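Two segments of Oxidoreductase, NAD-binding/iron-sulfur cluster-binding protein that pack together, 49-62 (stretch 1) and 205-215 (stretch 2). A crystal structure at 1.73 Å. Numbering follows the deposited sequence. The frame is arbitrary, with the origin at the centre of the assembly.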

ATOM      1  N   ALA A  49      13.998  -8.464 -28.392  1.00 20.13           N
ATOM      2  CA  ALA A  49      13.751  -8.976 -29.736  1.00 21.39           C
ATOM      3  C   ALA A  49      12.491  -9.841 -29.728  1.00 22.01           C
ATOM      4  O   ALA A  49      12.361 -10.717 -28.919  1.00 19.97           O
ATOM      5  CB  ALA A  49      14.916  -9.810 -30.176  1.00 20.19           C
ATOM      6  N   ARG A  50      11.584  -9.555 -30.639  1.00 22.46           N
ATOM      7  CA  ARG A  50      10.314 -10.246 -30.775  1.00 26.27           C
ATOM      8  C   ARG A  50      10.054 -10.684 -32.252  1.00 29.24           C
ATOM      9  O   ARG A  50      10.636 -10.166 -33.191  1.00 24.45           O
ATOM     10  CB  ARG A  50       9.225  -9.323 -30.325  1.00 27.12           C
ATOM     11  CG  ARG A  50       9.250  -9.134 -28.813  1.00 28.41           C
ATOM     12  CD  ARG A  50       8.114  -8.268 -28.301  1.00 28.46           C
ATOM     13  NE  ARG A  50       8.510  -7.850 -26.959  1.00 27.48           N
ATOM     14  CZ  ARG A  50       8.341  -8.551 -25.863  1.00 27.13           C
ATOM     15  NH1 ARG A  50       7.690  -9.719 -25.902  1.00 26.60           N
ATOM     16  NH2 ARG A  50       8.841  -8.069 -24.700  1.00 25.92           N
ATOM     17  N   VAL A  51       9.216 -11.686 -32.399  1.00 27.37           N
ATOM     18  CA  VAL A  51       8.718 -12.166 -33.655  1.00 24.51           C
ATOM     19  C   VAL A  51       7.198 -12.328 -33.558  1.00 26.40           C
ATOM     20  O   VAL A  51       6.619 -12.269 -32.445  1.00 26.20           O
ATOM     21  CB  VAL A  51       9.375 -13.494 -34.024  1.00 25.73           C
ATOM     22  CG1 VAL A  51      10.887 -13.334 -34.190  1.00 28.81           C
ATOM     23  CG2 VAL A  51       9.071 -14.552 -33.025  1.00 24.06           C
ATOM     24  N   ASP A  52       6.531 -12.553 -34.688  1.00 26.56           N
ATOM     25  CA  ASP A  52       5.059 -12.618 -34.696  1.00 27.71           C
ATOM     26  C   ASP A  52       4.498 -13.878 -34.066  1.00 24.95           C
ATOM     27  O   ASP A  52       3.374 -13.834 -33.520  1.00 24.35           O
ATOM     28  CB  ASP A  52       4.522 -12.451 -36.139  1.00 31.22           C
ATOM     29  CG  ASP A  52       4.501 -10.955 -36.628  1.00 42.19           C
ATOM     30  OD1 ASP A  52       4.957 -10.043 -35.877  1.00 44.25           O
ATOM     31  OD2 ASP A  52       4.033 -10.669 -37.806  1.00 38.17           O
ATOM     32  N   ASP A  53       5.206 -15.002 -34.153  1.00 24.58           N
ATOM     33  CA  ASP A  53       4.670 -16.288 -33.706  1.00 25.53           C
ATOM     34  C   ASP A  53       5.816 -17.205 -33.370  1.00 23.82           C
ATOM     35  O   ASP A  53       6.925 -17.072 -33.865  1.00 28.11           O
ATOM     36  CB  ASP A  53       3.858 -17.057 -34.778  1.00 31.00           C
ATOM     37  CG  ASP A  53       2.536 -16.412 -35.135  1.00 37.38           C
ATOM     38  OD1 ASP A  53       2.570 -15.437 -35.984  1.00 33.24           O
ATOM     39  OD2 ASP A  53       1.438 -16.930 -34.628  1.00 35.75           O
ATOM     40  N   VAL A  54       5.530 -18.165 -32.507  1.00 26.45           N
ATOM     41  CA  VAL A  54       6.519 -19.215 -32.232  1.00 28.58           C
ATOM     42  C   VAL A  54       5.780 -20.523 -32.160  1.00 26.90           C
ATOM     43  O   VAL A  54       4.583 -20.542 -31.957  1.00 29.86           O
ATOM     44  CB  VAL A  54       7.339 -19.021 -30.917  1.00 30.36           C
ATOM     45  CG1 VAL A  54       8.272 -17.816 -31.068  1.00 32.64           C
ATOM     46  CG2 VAL A  54       6.451 -18.872 -29.674  1.00 28.53           C
ATOM     47  N   VAL A  55       6.519 -21.598 -32.278  1.00 27.53           N
ATOM     48  CA  VAL A  55       5.950 -22.952 -32.173  1.00 31.41           C
ATOM     49  C   VAL A  55       5.837 -23.337 -30.703  1.00 35.62           C
ATOM     50  O   VAL A  55       6.797 -23.247 -29.958  1.00 30.88           O
ATOM     51  CB  VAL A  55       6.814 -23.984 -32.925  1.00 32.86           C
ATOM     52  CG1 VAL A  55       6.132 -25.332 -32.983  1.00 36.31           C
ATOM     53  CG2 VAL A  55       7.044 -23.491 -34.365  1.00 36.30           C
ATOM     54  N   ALA A  56       4.624 -23.745 -30.309  1.00 35.81           N
ATOM     55  CA  ALA A  56       4.342 -24.152 -28.953  1.00 34.04           C
ATOM     56  C   ALA A  56       5.195 -25.355 -28.626  1.00 37.64           C
ATOM     57  O   ALA A  56       5.549 -26.109 -29.492  1.00 39.78           O
ATOM     58  CB  ALA A  56       2.859 -24.474 -28.765  1.00 37.70           C
ATOM     59  N   GLN A  57       5.622 -25.475 -27.374  1.00 38.55           N
ATOM     60  CA  GLN A  57       6.358 -26.651 -26.931  1.00 37.89           C
ATOM     61  C   GLN A  57       6.126 -26.901 -25.449  1.00 39.56           C
ATOM     62  O   GLN A  57       5.700 -26.049 -24.734  1.00 39.61           O
ATOM     63  CB  GLN A  57       7.830 -26.510 -27.182  1.00 44.69           C
ATOM     64  CG  GLN A  57       8.389 -25.215 -26.660  1.00 53.70           C
ATOM     65  CD  GLN A  57       9.890 -25.061 -26.934  1.00 59.10           C
ATOM     66  OE1 GLN A  57      10.626 -26.049 -27.012  1.00 63.90           O
ATOM     67  NE2 GLN A  57      10.348 -23.821 -27.036  1.00 58.38           N
ATOM     68  N   PRO A  58       6.365 -28.095 -24.987  1.00 40.20           N
ATOM     69  CA  PRO A  58       5.984 -28.289 -23.590  1.00 41.10           C
ATOM     70  C   PRO A  58       6.907 -27.527 -22.603  1.00 41.03           C
ATOM     71  O   PRO A  58       8.113 -27.420 -22.839  1.00 35.55           O
ATOM     72  CB  PRO A  58       6.108 -29.807 -23.395  1.00 47.68           C
ATOM     73  CG  PRO A  58       7.039 -30.274 -24.494  1.00 47.76           C
ATOM     74  CD  PRO A  58       6.825 -29.314 -25.652  1.00 43.55           C
ATOM     75  N   ALA A  59       6.326 -27.065 -21.477  1.00 39.90           N
ATOM     76  CA  ALA A  59       7.058 -26.237 -20.488  1.00 35.88           C
ATOM     77  C   ALA A  59       6.344 -26.119 -19.127  1.00 28.82           C
ATOM     78  O   ALA A  59       5.160 -26.163 -19.055  1.00 29.45           O
ATOM     79  CB  ALA A  59       7.261 -24.841 -21.030  1.00 34.34           C
ATOM     80  N   ARG A  60       7.122 -26.005 -18.075  1.00 30.48           N
ATOM     81  CA  ARG A  60       6.583 -25.791 -16.735  1.00 31.54           C
ATOM     82  C   ARG A  60       7.157 -24.487 -16.166  1.00 28.51           C
ATOM     83  O   ARG A  60       8.171 -23.986 -16.625  1.00 25.05           O
ATOM     84  CB  ARG A  60       6.944 -26.950 -15.792  1.00 31.72           C
ATOM     85  CG  ARG A  60       8.439 -27.075 -15.513  1.00 36.95           C
ATOM     86  CD  ARG A  60       8.687 -27.999 -14.319  1.00 38.86           C
ATOM     87  NE  ARG A  60      10.104 -28.199 -13.988  1.00 41.81           N
ATOM     88  CZ  ARG A  60      10.883 -27.322 -13.310  1.00 46.33           C
ATOM     89  NH1 ARG A  60      10.409 -26.135 -12.882  1.00 46.80           N
ATOM     90  NH2 ARG A  60      12.164 -27.609 -13.094  1.00 42.78           N
ATOM     91  N   GLN A  61       6.487 -23.997 -15.122  1.00 31.30           N
ATOM     92  CA  GLN A  61       6.913 -22.839 -14.373  1.00 28.63           C
ATOM     93  C   GLN A  61       8.085 -23.182 -13.523  1.00 27.39           C
ATOM     94  O   GLN A  61       8.243 -24.309 -13.129  1.00 30.00           O
ATOM     95  CB  GLN A  61       5.799 -22.312 -13.495  1.00 28.54           C
ATOM     96  CG  GLN A  61       4.596 -21.801 -14.228  1.00 27.89           C
ATOM     97  CD  GLN A  61       3.631 -21.113 -13.302  1.00 28.96           C
ATOM     98  OE1 GLN A  61       3.931 -20.055 -12.805  1.00 26.21           O
ATOM     99  NE2 GLN A  61       2.453 -21.673 -13.112  1.00 33.27           N
ATOM    100  N   PRO A  62       8.969 -22.194 -13.245  1.00 26.43           N
ATOM    101  CA  PRO A  62       9.978 -22.349 -12.200  1.00 28.02           C
ATOM    102  C   PRO A  62       9.423 -22.787 -10.852  1.00 26.67           C
ATOM    103  O   PRO A  62       8.302 -22.479 -10.498  1.00 26.87           O
ATOM    104  CB  PRO A  62      10.569 -20.921 -12.030  1.00 27.92           C
ATOM    105  CG  PRO A  62      10.292 -20.251 -13.335  1.00 29.95           C
ATOM    106  CD  PRO A  62       8.987 -20.819 -13.811  1.00 29.76           C
TER
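Stretch 2 (205-215) DLARLAVRAGL

Stretch 1 has no regular helix or strand. Its backbone is mostly extended, with Asp-52 an exception at phi/psi -73/-31. Stretch 2 is a short helix, residues 206-212, with a turn at its C-terminal end. The two run in opposite directions. Arg-50 CA lies 7.7 Å from Gly-214 CA, and Val-54 CA lies 7.2 Å from Arg-212 CA. Ala-56 CA lies 6.7 Å from Arg-208 CA. Arg-60 CA lies 6.0 Å from Ala-207 CA. The backbones therefore come closer toward the N-terminal end of the helix. The contact is modest and buries 392 Å² in all.

Asp-205 is the N-cap of the helix. Asp-205 OD1 accepts from Arg-208 N at 3.1 Å. Within the helix, Ala-210 N bonds to Leu-206 O at 2.9 Å and Val-211 N to Ala-207 O at 3.2 Å. The helix closes in a Schellman motif. Leu-215 N reaches back to Ala-210 O at 3.0 Å, and Gly-214 N to Val-211 O at 3.2 Å. Gly-214 has phi/psi 92/20. At these angles a CB would be jammed against the carbonyl O of the preceding residue. An ideal CB on Gly-214 would also lie 2.6 Å from Arg-50 NH1, a clash.

Arg-50 makes the one direct hydrogen bond between the stretches. Its chi1 is m, chi2 and chi3 are t, and the extended side chain reaches the end of the helix. Arg-50 NH1 donates to Gly-214 O at 3.1 Å, with an N-H...O angle of 167°. The oxygen lies at the edge of the guanidinium, near its plane, which suits an N-H donor. Water 1 adds a second link. Water 1 O accepts from Arg-50 NH2 at 2.8 Å and donates to Gly-214 O at 2.8 Å.

The other contacts run back along the helix. Val-54 and Val-211 point toward each other's stretch and form an apolar contact, CG2 of Val-54 to CG1 of Val-211 at 3.6 Å. Ala-56 CB lies 4.1 Å from Arg-208 NE, oblique to the guanidinium. Val-55, between Val-54 and Ala-56, points away.

Ala-207 is the most covered residue of the contact. Ala-207 CB lies 3.3 Å from Ala-59 O and 4.2 Å from Ala-59 CB. Both side chains are small, and Ala-59 CA and Ala-207 CA are 6.0 Å apart. Arg-60 points away, and Arg-60 NH1 instead donates to Gln-61 O at 2.8 Å. Gln-61 starts out sideways, but its end comes nearer to the helix. Gln-61 NE2 packs 3.6 Å from Leu-206 CD1.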

ATOM      1  N   ASP A 205      -3.658 -23.402 -20.234  1.00 33.45           N
ATOM      2  CA  ASP A 205      -2.243 -23.809 -20.121  1.00 33.55           C
ATOM      3  C   ASP A 205      -1.407 -22.544 -19.903  1.00 33.09           C
ATOM      4  O   ASP A 205      -1.086 -21.835 -20.849  1.00 29.16           O
ATOM      5  CB  ASP A 205      -1.761 -24.541 -21.386  1.00 37.40           C
ATOM      6  CG  ASP A 205      -0.405 -25.197 -21.215  1.00 44.49           C
ATOM      7  OD1 ASP A 205       0.530 -24.679 -20.549  1.00 44.43           O
ATOM      8  OD2 ASP A 205      -0.229 -26.267 -21.814  1.00 59.51           O
ATOM      9  N   LEU A 206      -1.035 -22.312 -18.652  1.00 28.01           N
ATOM     10  CA  LEU A 206      -0.387 -21.082 -18.272  1.00 25.17           C
ATOM     11  C   LEU A 206       0.948 -20.934 -18.967  1.00 21.74           C
ATOM     12  O   LEU A 206       1.246 -19.879 -19.461  1.00 23.61           O
ATOM     13  CB  LEU A 206      -0.176 -21.022 -16.730  1.00 25.42           C
ATOM     14  CG  LEU A 206      -1.381 -21.160 -15.800  1.00 25.85           C
ATOM     15  CD1 LEU A 206      -0.951 -21.376 -14.347  1.00 29.00           C
ATOM     16  CD2 LEU A 206      -2.266 -19.936 -15.933  1.00 26.14           C
ATOM     17  N   ALA A 207       1.791 -21.961 -18.963  1.00 23.23           N
ATOM     18  CA  ALA A 207       3.104 -21.882 -19.567  1.00 23.61           C
ATOM     19  C   ALA A 207       3.023 -21.597 -21.053  1.00 28.09           C
ATOM     20  O   ALA A 207       3.751 -20.720 -21.584  1.00 29.20           O
ATOM     21  CB  ALA A 207       3.898 -23.121 -19.284  1.00 27.74           C
ATOM     22  N   ARG A 208       2.057 -22.218 -21.737  1.00 26.67           N
ATOM     23  CA  ARG A 208       1.889 -21.964 -23.144  1.00 29.12           C
ATOM     24  C   ARG A 208       1.508 -20.492 -23.427  1.00 25.65           C
ATOM     25  O   ARG A 208       1.986 -19.871 -24.384  1.00 26.17           O
ATOM     26  CB  ARG A 208       0.796 -22.926 -23.719  1.00 31.22           C
ATOM     27  CG  ARG A 208       0.227 -22.368 -25.040  1.00 44.70           C
ATOM     28  CD  ARG A 208      -0.747 -23.318 -25.731  1.00 50.71           C
ATOM     29  NE  ARG A 208      -0.030 -24.568 -25.887  1.00 58.03           N
ATOM     30  CZ  ARG A 208      -0.596 -25.753 -25.877  1.00 62.89           C
ATOM     31  NH1 ARG A 208      -1.917 -25.844 -25.738  1.00 63.76           N
ATOM     32  NH2 ARG A 208       0.169 -26.830 -26.023  1.00 69.58           N
ATOM     33  N   LEU A 209       0.589 -19.974 -22.649  1.00 23.13           N
ATOM     34  CA  LEU A 209       0.142 -18.623 -22.841  1.00 23.67           C
ATOM     35  C   LEU A 209       1.294 -17.620 -22.484  1.00 24.60           C
ATOM     36  O   LEU A 209       1.344 -16.517 -23.055  1.00 24.87           O
ATOM     37  CB  LEU A 209      -1.089 -18.286 -21.986  1.00 25.86           C
ATOM     38  CG  LEU A 209      -2.394 -19.067 -22.341  1.00 26.62           C
ATOM     39  CD1 LEU A 209      -3.489 -18.740 -21.373  1.00 29.29           C
ATOM     40  CD2 LEU A 209      -2.841 -18.772 -23.766  1.00 29.45           C
ATOM     41  N   ALA A 210       2.123 -17.959 -21.514  1.00 21.68           N
ATOM     42  CA  ALA A 210       3.255 -17.071 -21.194  1.00 25.25           C
ATOM     43  C   ALA A 210       4.209 -16.914 -22.368  1.00 24.90           C
ATOM     44  O   ALA A 210       4.798 -15.830 -22.575  1.00 23.09           O
ATOM     45  CB  ALA A 210       4.013 -17.584 -19.982  1.00 23.28           C
ATOM     46  N   VAL A 211       4.432 -18.007 -23.095  1.00 25.80           N
ATOM     47  CA  VAL A 211       5.269 -17.941 -24.308  1.00 25.06           C
ATOM     48  C   VAL A 211       4.618 -17.170 -25.433  1.00 22.31           C
ATOM     49  O   VAL A 211       5.230 -16.298 -26.036  1.00 23.50           O
ATOM     50  CB  VAL A 211       5.684 -19.315 -24.760  1.00 24.66           C
ATOM     51  CG1 VAL A 211       6.505 -19.178 -26.041  1.00 26.42           C
ATOM     52  CG2 VAL A 211       6.491 -19.972 -23.650  1.00 23.79           C
ATOM     53  N   ARG A 212       3.333 -17.387 -25.638  1.00 22.45           N
ATOM     54  CA  ARG A 212       2.615 -16.733 -26.718  1.00 23.77           C
ATOM     55  C   ARG A 212       2.450 -15.242 -26.423  1.00 26.19           C
ATOM     56  O   ARG A 212       2.469 -14.390 -27.328  1.00 22.56           O
ATOM     57  CB  ARG A 212       1.248 -17.382 -26.911  1.00 25.60           C
ATOM     58  CG  ARG A 212       0.455 -16.818 -28.072  1.00 32.40           C
ATOM     59  CD  ARG A 212      -0.966 -17.395 -28.198  1.00 33.81           C
ATOM     60  NE  ARG A 212      -0.884 -18.847 -28.193  1.00 36.74           N
ATOM     61  CZ  ARG A 212      -1.874 -19.651 -27.798  1.00 44.48           C
ATOM     62  NH1 ARG A 212      -1.684 -20.982 -27.836  1.00 52.44           N
ATOM     63  NH2 ARG A 212      -3.044 -19.138 -27.398  1.00 40.41           N
ATOM     64  N   ALA A 213       2.336 -14.880 -25.162  1.00 21.47           N
ATOM     65  CA  ALA A 213       2.166 -13.433 -24.811  1.00 21.34           C
ATOM     66  C   ALA A 213       3.499 -12.695 -24.662  1.00 21.56           C
ATOM     67  O   ALA A 213       3.494 -11.508 -24.458  1.00 21.04           O
ATOM     68  CB  ALA A 213       1.392 -13.313 -23.457  1.00 21.90           C
ATOM     69  N   GLY A 214       4.613 -13.407 -24.799  1.00 21.39           N
ATOM     70  CA  GLY A 214       5.894 -12.726 -24.913  1.00 21.61           C
ATOM     71  C   GLY A 214       6.623 -12.502 -23.598  1.00 23.57           C
ATOM     72  O   GLY A 214       7.522 -11.689 -23.540  1.00 20.70           O
ATOM     73  N   LEU A 215       6.290 -13.267 -22.543  1.00 21.82           N
ATOM     74  CA  LEU A 215       6.946 -13.082 -21.235  1.00 17.82           C
ATOM     75  C   LEU A 215       8.103 -14.012 -21.055  1.00 18.56           C
ATOM     76  O   LEU A 215       8.996 -13.730 -20.285  1.00 19.25           O
ATOM     77  CB  LEU A 215       5.921 -13.316 -20.073  1.00 18.33           C
ATOM     78  CG  LEU A 215       4.609 -12.573 -20.045  1.00 20.32           C
ATOM     79  CD1 LEU A 215       3.985 -12.686 -18.669  1.00 23.87           C
ATOM     80  CD2 LEU A 215       4.850 -11.134 -20.402  1.00 27.47           C
TER
HETATM   81  O   HOH W   1       8.116  -9.316 -22.268  1.00 27.30           O